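Local coordinates for cobalamin biosynthesis protein CobN (Mycobacterium tuberculosis, PDB 7C6O) that serves as the large, catalytic subunit of cobaltochelatase, the enzyme that inserts cobalt into the corrin ring during cobalamin biosynthesis, at residues E597-K602 with S941-D946; A890-G895 with N1060-E1065. All blocks are in the same frame, centred on the assembly; numbering follows the deposited sequence.

Interaction 1. Residues E597-K602 with S941-D946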
loop_
_atom_site.group_PDB
_atom_site.type_symbol
_atom_site.label_atom_id
_atom_site.label_comp_id
_atom_site.label_asym_id
_atom_site.label_seq_id
_atom_site.Cartn_x
_atom_site.Cartn_y
_atom_site.Cartn_z
ATOM N N GLU A 597 1.458 -0.289 3.179
ATOM C CA GLU A 597 2.146 0.784 3.884
ATOM C C GLU A 597 3.333 1.304 3.078
ATOM O O GLU A 597 3.603 2.510 3.067
ATOM C CB GLU A 597 2.584 0.298 5.264
ATOM C CG GLU A 597 1.428 -0.195 6.139
ATOM C CD GLU A 597 1.090 -1.666 5.917
ATOM O OE1 GLU A 597 1.478 -2.230 4.871
ATOM O OE2 GLU A 597 0.437 -2.264 6.800
ATOM N N GLY A 598 4.048 0.413 2.387
ATOM C CA GLY A 598 5.133 0.868 1.531
ATOM C C GLY A 598 4.632 1.692 0.363
ATOM O O GLY A 598 5.252 2.688 -0.021
ATOM N N THR A 599 3.497 1.290 -0.209
ATOM C CA THR A 599 2.921 2.013 -1.338
ATOM C C THR A 599 2.528 3.433 -0.947
ATOM O O THR A 599 2.667 4.367 -1.749
ATOM C CB THR A 599 1.715 1.236 -1.871
ATOM O OG1 THR A 599 2.152 -0.040 -2.355
ATOM C CG2 THR A 599 1.037 1.987 -2.993
ATOM N N GLN A 600 2.050 3.622 0.285
ATOM C CA GLN A 600 1.666 4.961 0.719
ATOM C C GLN A 600 2.869 5.895 0.739
ATOM O O GLN A 600 2.759 7.070 0.371
ATOM C CB GLN A 600 1.001 4.907 2.096
ATOM C CG GLN A 600 0.290 6.204 2.502
ATOM C CD GLN A 600 -0.973 6.475 1.688
ATOM O OE1 GLN A 600 -0.953 6.469 0.456
ATOM N NE2 GLN A 600 -2.077 6.720 2.381
ATOM N N ALA A 601 4.029 5.386 1.155
ATOM C CA ALA A 601 5.243 6.191 1.102
ATOM C C ALA A 601 5.648 6.482 -0.339
ATOM O O ALA A 601 6.108 7.588 -0.646
ATOM C CB ALA A 601 6.373 5.485 1.850
ATOM N N LYS A 602 5.479 5.503 -1.235
ATOM C CA LYS A 602 5.798 5.718 -2.646
ATOM C C LYS A 602 4.972 6.850 -3.238
ATOM O O LYS A 602 5.473 7.641 -4.046
ATOM C CB LYS A 602 5.558 4.439 -3.451
ATOM C CG LYS A 602 6.487 3.277 -3.133
ATOM C CD LYS A 602 5.995 1.994 -3.803
ATOM C CE LYS A 602 6.169 2.027 -5.317
ATOM N NZ LYS A 602 7.590 1.823 -5.722
ATOM N N SER A 941 -9.965 1.204 5.410
ATOM C CA SER A 941 -8.959 2.112 5.928
ATOM C C SER A 941 -8.834 3.324 5.010
ATOM O O SER A 941 -9.399 3.371 3.914
ATOM C CB SER A 941 -7.613 1.401 6.064
ATOM O OG SER A 941 -7.127 0.990 4.799
ATOM N N GLY A 942 -8.091 4.326 5.479
ATOM C CA GLY A 942 -7.795 5.463 4.627
ATOM C C GLY A 942 -6.999 5.071 3.398
ATOM O O GLY A 942 -7.248 5.570 2.297
ATOM N N PHE A 943 -6.038 4.158 3.560
ATOM C CA PHE A 943 -5.236 3.758 2.409
ATOM C C PHE A 943 -6.051 2.940 1.415
ATOM O O PHE A 943 -5.849 3.060 0.201
ATOM C CB PHE A 943 -4.005 2.967 2.839
ATOM C CG PHE A 943 -3.190 2.480 1.678
ATOM C CD1 PHE A 943 -2.413 3.365 0.947
ATOM C CD2 PHE A 943 -3.232 1.150 1.289
ATOM C CE1 PHE A 943 -1.674 2.930 -0.136
ATOM C CE2 PHE A 943 -2.499 0.709 0.202
ATOM C CZ PHE A 943 -1.717 1.600 -0.511
ATOM N N PHE A 944 -6.955 2.083 1.904
ATOM C CA PHE A 944 -7.828 1.353 0.988
ATOM C C PHE A 944 -8.624 2.316 0.122
ATOM O O PHE A 944 -8.749 2.116 -1.092
ATOM C CB PHE A 944 -8.770 0.428 1.760
ATOM C CG PHE A 944 -9.574 -0.486 0.874
ATOM C CD1 PHE A 944 -9.130 -1.774 0.605
ATOM C CD2 PHE A 944 -10.763 -0.058 0.301
ATOM C CE1 PHE A 944 -9.857 -2.618 -0.214
ATOM C CE2 PHE A 944 -11.497 -0.897 -0.522
ATOM C CZ PHE A 944 -11.043 -2.181 -0.776
ATOM N N ARG A 945 -9.179 3.364 0.735
ATOM C CA ARG A 945 -9.841 4.423 -0.019
ATOM C C ARG A 945 -8.908 5.030 -1.064
ATOM O O ARG A 945 -9.307 5.237 -2.219
ATOM C CB ARG A 945 -10.344 5.488 0.955
ATOM C CG ARG A 945 -10.692 6.836 0.349
ATOM C CD ARG A 945 -10.603 7.906 1.427
ATOM N NE ARG A 945 -9.218 8.153 1.820
ATOM C CZ ARG A 945 -8.843 8.681 2.981
ATOM N NH1 ARG A 945 -9.745 9.014 3.896
ATOM N NH2 ARG A 945 -7.553 8.868 3.231
ATOM N N ASP A 946 -7.655 5.302 -0.682
ATOM C CA ASP A 946 -6.701 5.942 -1.585
ATOM C C ASP A 946 -6.371 5.057 -2.781
ATOM O O ASP A 946 -6.337 5.527 -3.926
ATOM C CB ASP A 946 -5.409 6.273 -0.839
ATOM C CG ASP A 946 -5.583 7.354 0.197
ATOM O OD1 ASP A 946 -6.721 7.833 0.400
ATOM O OD2 ASP A 946 -4.562 7.723 0.811
#
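The F943 ring reaches across to helix 597-602 and is overlapped along its CD1-CE1-CZ side by T599 and Q600. F943 carries its CG anti to the backbone N (chi1 177°), which sends the ring out from its own helix. Its CZ lies 3.7 Å from T599 CB, with T599 CG2 close to the ring plane at the edge. Q600 slides past the phenylalanine in the opposite direction, and its amide stands almost perpendicular to the ring; Q600 OE1 comes to the ring edge, 3.5 Å from F943 CD1. A bend at chi2 turns the end of the glutamine onward to D946, where Q600 NE2 donates to D946 OD2 at 3.1 Å in a nearly straight bond (167°). The acceptor lies close to the amide plane and is met from the anti side, somewhat out of the carboxylate plane. D946 OD2 also pairs with the hydroxyl of Y1003, while R945 holds D946 OD1 in a side-on salt bridge, NE (2.9 Å) and NH2 both reaching that oxygen. With both oxygens engaged, the buried carboxylate's rotation is probably restricted. T599 OG1 turns back to P595 O in its own helix. S941 OG caps the helix by accepting from F944 N. The helical segments 597-602 and 942-946 run at 60°, joining helix 595-604 to the short helix after strand 935-940 of the mixed sheet that also holds strand 880-885, deep within the CobN/magnesium chelatase fold.

Interaction 2. Residues A890-G895 with N1060-E1065; sequences AMRTAG and NTDTRE
R892 projects from the last turn of helix 887-893 toward the turn that follows strand 1056-1061, and its guanidinium meets D1062 and T1063 there. Extended from CG to NE, the arginine lays its outer end across T1063: the methyl CG2 sits 4.2 Å from R892 CZ, over one face of the guanidinium, while T1063 CB is 4.0 Å from R892 CD. The bond to D1062 is the looser element. R892 NH1 lies 3.2 Å from D1062 OD1 in a salt bridge, but the hydrogen bond is weak, bent to 132°, with guanidinium and carboxylate planes 72° apart. The other nitrogens are satisfied beyond the two segments, NE by N593 O and NH2 by a salt bridge to D594, so all three guanidinium nitrogens have partners. D1062 OD2 has a weak bond from S889 OG; D1062 is modelled in two conformers, so its contacts hold for one of them and the link is conditional. T893 packs its methyl CG2 3.8 Å from D1062 CB. Chi1 of 68° sets T893 OG1 between the backbone N and the carbonyl carbon, where it bonds to S889 O and accepts from G895 N (3.1 Å), an ST turn, and from D896 N. Within its own segment, T1063 OG1 donates to E1065 OE1 at 2.7 Å, from the syn side but tilted out of the carboxylate plane, and E1065 OE2 pairs with S827. R892 is therefore probably positioned mainly by N593 O and D594, with D1062 adding a weaker electrostatic pull and T1063 bounding one face of its guanidinium.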
loop_
_atom_site.group_PDB
_atom_site.type_symbol
_atom_site.label_atom_id
_atom_site.label_comp_id
_atom_site.label_asym_id
_atom_site.label_seq_id
_atom_site.Cartn_x
_atom_site.Cartn_y
_atom_site.Cartn_z
ATOM N N ALA A 890 -5.533 -6.401 0.566
ATOM C CA ALA A 890 -5.905 -6.604 -0.828
ATOM C C ALA A 890 -4.676 -6.801 -1.704
ATOM O O ALA A 890 -4.726 -7.549 -2.684
ATOM C CB ALA A 890 -6.736 -5.423 -1.332
ATOM N N MET A 891 -3.562 -6.158 -1.357
ATOM C CA MET A 891 -2.344 -6.319 -2.142
ATOM C C MET A 891 -1.634 -7.634 -1.840
ATOM O O MET A 891 -0.960 -8.181 -2.720
ATOM C CB MET A 891 -1.407 -5.140 -1.892
ATOM C CG MET A 891 -1.959 -3.809 -2.369
ATOM S SD MET A 891 -0.887 -2.439 -1.911
ATOM C CE MET A 891 -1.599 -1.119 -2.896
ATOM N N ARG A 892 -1.765 -8.149 -0.612
ATOM C CA ARG A 892 -1.151 -9.431 -0.273
ATOM C C ARG A 892 -1.892 -10.602 -0.907
ATOM O O ARG A 892 -1.273 -11.622 -1.239
ATOM C CB ARG A 892 -1.125 -9.633 1.244
ATOM C CG ARG A 892 -0.210 -8.720 2.049
ATOM C CD ARG A 892 -0.260 -9.136 3.528
ATOM N NE ARG A 892 0.524 -8.268 4.398
ATOM C CZ ARG A 892 0.053 -7.671 5.488
ATOM N NH1 ARG A 892 -1.206 -7.857 5.866
ATOM N NH2 ARG A 892 0.850 -6.902 6.213
ATOM N N THR A 893 -3.213 -10.489 -1.060
ATOM C CA THR A 893 -4.055 -11.611 -1.444
ATOM C C THR A 893 -4.734 -11.448 -2.795
ATOM O O THR A 893 -5.389 -12.396 -3.250
ATOM C CB THR A 893 -5.153 -11.838 -0.394
ATOM O OG1 THR A 893 -6.070 -10.739 -0.435
ATOM C CG2 THR A 893 -4.554 -11.934 1.002
ATOM N N ALA A 894 -4.610 -10.286 -3.433
ATOM C CA ALA A 894 -5.364 -9.917 -4.630
ATOM C C ALA A 894 -6.866 -9.834 -4.365
ATOM O O ALA A 894 -7.669 -9.967 -5.294
ATOM C CB ALA A 894 -5.072 -10.863 -5.804
ATOM N N GLY A 895 -7.266 -9.626 -3.108
ATOM C CA GLY A 895 -8.622 -9.200 -2.811
ATOM C C GLY A 895 -9.525 -10.158 -2.055
ATOM O O GLY A 895 -10.737 -10.167 -2.294
ATOM N N ASN A 1060 -9.699 -10.509 9.077
ATOM C CA ASN A 1060 -8.972 -11.628 8.500
ATOM C C ASN A 1060 -7.475 -11.466 8.727
ATOM O O ASN A 1060 -6.938 -10.358 8.639
ATOM C CB ASN A 1060 -9.284 -11.761 7.011
ATOM C CG ASN A 1060 -10.739 -12.115 6.757
ATOM O OD1 ASN A 1060 -11.355 -12.838 7.543
ATOM N ND2 ASN A 1060 -11.296 -11.601 5.669
ATOM N N THR A 1061 -6.815 -12.576 9.055
ATOM C CA THR A 1061 -5.366 -12.639 9.219
ATOM C C THR A 1061 -4.816 -13.378 8.009
ATOM O O THR A 1061 -5.007 -14.591 7.878
ATOM C CB THR A 1061 -4.981 -13.343 10.518
ATOM O OG1 THR A 1061 -5.517 -14.673 10.517
ATOM C CG2 THR A 1061 -5.532 -12.588 11.712
ATOM N N ASP A 1062 -4.130 -12.652 7.129
ATOM C CA ASP A 1062 -3.704 -13.180 5.844
ATOM C C ASP A 1062 -2.202 -13.388 5.729
ATOM O O ASP A 1062 -1.745 -13.915 4.709
ATOM C CB ASP A 1062 -4.173 -12.243 4.722
ATOM C CG ASP A 1062 -4.011 -10.776 5.086
ATOM O OD1 ASP A 1062 -3.144 -10.450 5.924
ATOM O OD2 ASP A 1062 -4.765 -9.947 4.541
ATOM N N THR A 1063 -1.421 -12.976 6.724
ATOM C CA THR A 1063 0.026 -13.125 6.658
ATOM C C THR A 1063 0.530 -13.695 7.978
ATOM O O THR A 1063 -0.020 -13.406 9.044
ATOM C CB THR A 1063 0.711 -11.780 6.312
ATOM O OG1 THR A 1063 1.775 -12.005 5.376
ATOM C CG2 THR A 1063 1.267 -11.093 7.549
ATOM N N ARG A 1064 1.557 -14.541 7.893
ATOM C CA ARG A 1064 2.078 -15.249 9.056
ATOM C C ARG A 1064 3.260 -14.549 9.709
ATOM O O ARG A 1064 3.627 -14.912 10.831
ATOM C CB ARG A 1064 2.489 -16.675 8.668
ATOM C CG ARG A 1064 1.374 -17.692 8.794
ATOM C CD ARG A 1064 1.111 -18.047 10.250
ATOM N NE ARG A 1064 -0.171 -18.730 10.416
ATOM C CZ ARG A 1064 -1.214 -18.217 11.062
ATOM N NH1 ARG A 1064 -1.125 -17.019 11.624
ATOM N NH2 ARG A 1064 -2.341 -18.909 11.156
ATOM N N GLU A 1065 3.856 -13.559 9.042
ATOM C CA GLU A 1065 5.030 -12.880 9.581
ATOM C C GLU A 1065 4.733 -12.131 10.874
ATOM O O GLU A 1065 5.652 -11.906 11.671
ATOM C CB GLU A 1065 5.596 -11.916 8.537
ATOM C CG GLU A 1065 6.223 -12.599 7.322
ATOM C CD GLU A 1065 5.212 -12.986 6.248
ATOM O OE1 GLU A 1065 3.989 -12.952 6.510
ATOM O OE2 GLU A 1065 5.649 -13.329 5.131
#

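Overall arrangement
From the N terminus, the chain first forms helix 595-604, next to the sheet that contains strand 586-591, and then helix 887-893. Helix 942-947 returns to the first of these, closing the 338-residue loop of interaction 1. The end of strand 1056-1061 returns to helix 887-893, closing the 164-residue loop of interaction 2. The two loops cross rather than nest. M891 bridges the two contacts, whose centres are about 15 Å apart: its CE packs 3.6 Å from F943 CZ and its SD faces T599. In the mixed sheet of strands 880-885, 935-940 and 1056-1061, interaction 1 ties the helix after 935-940 to helix 595-604, and interaction 2 the helix after 880-885 to the end of neighbouring 1056-1061.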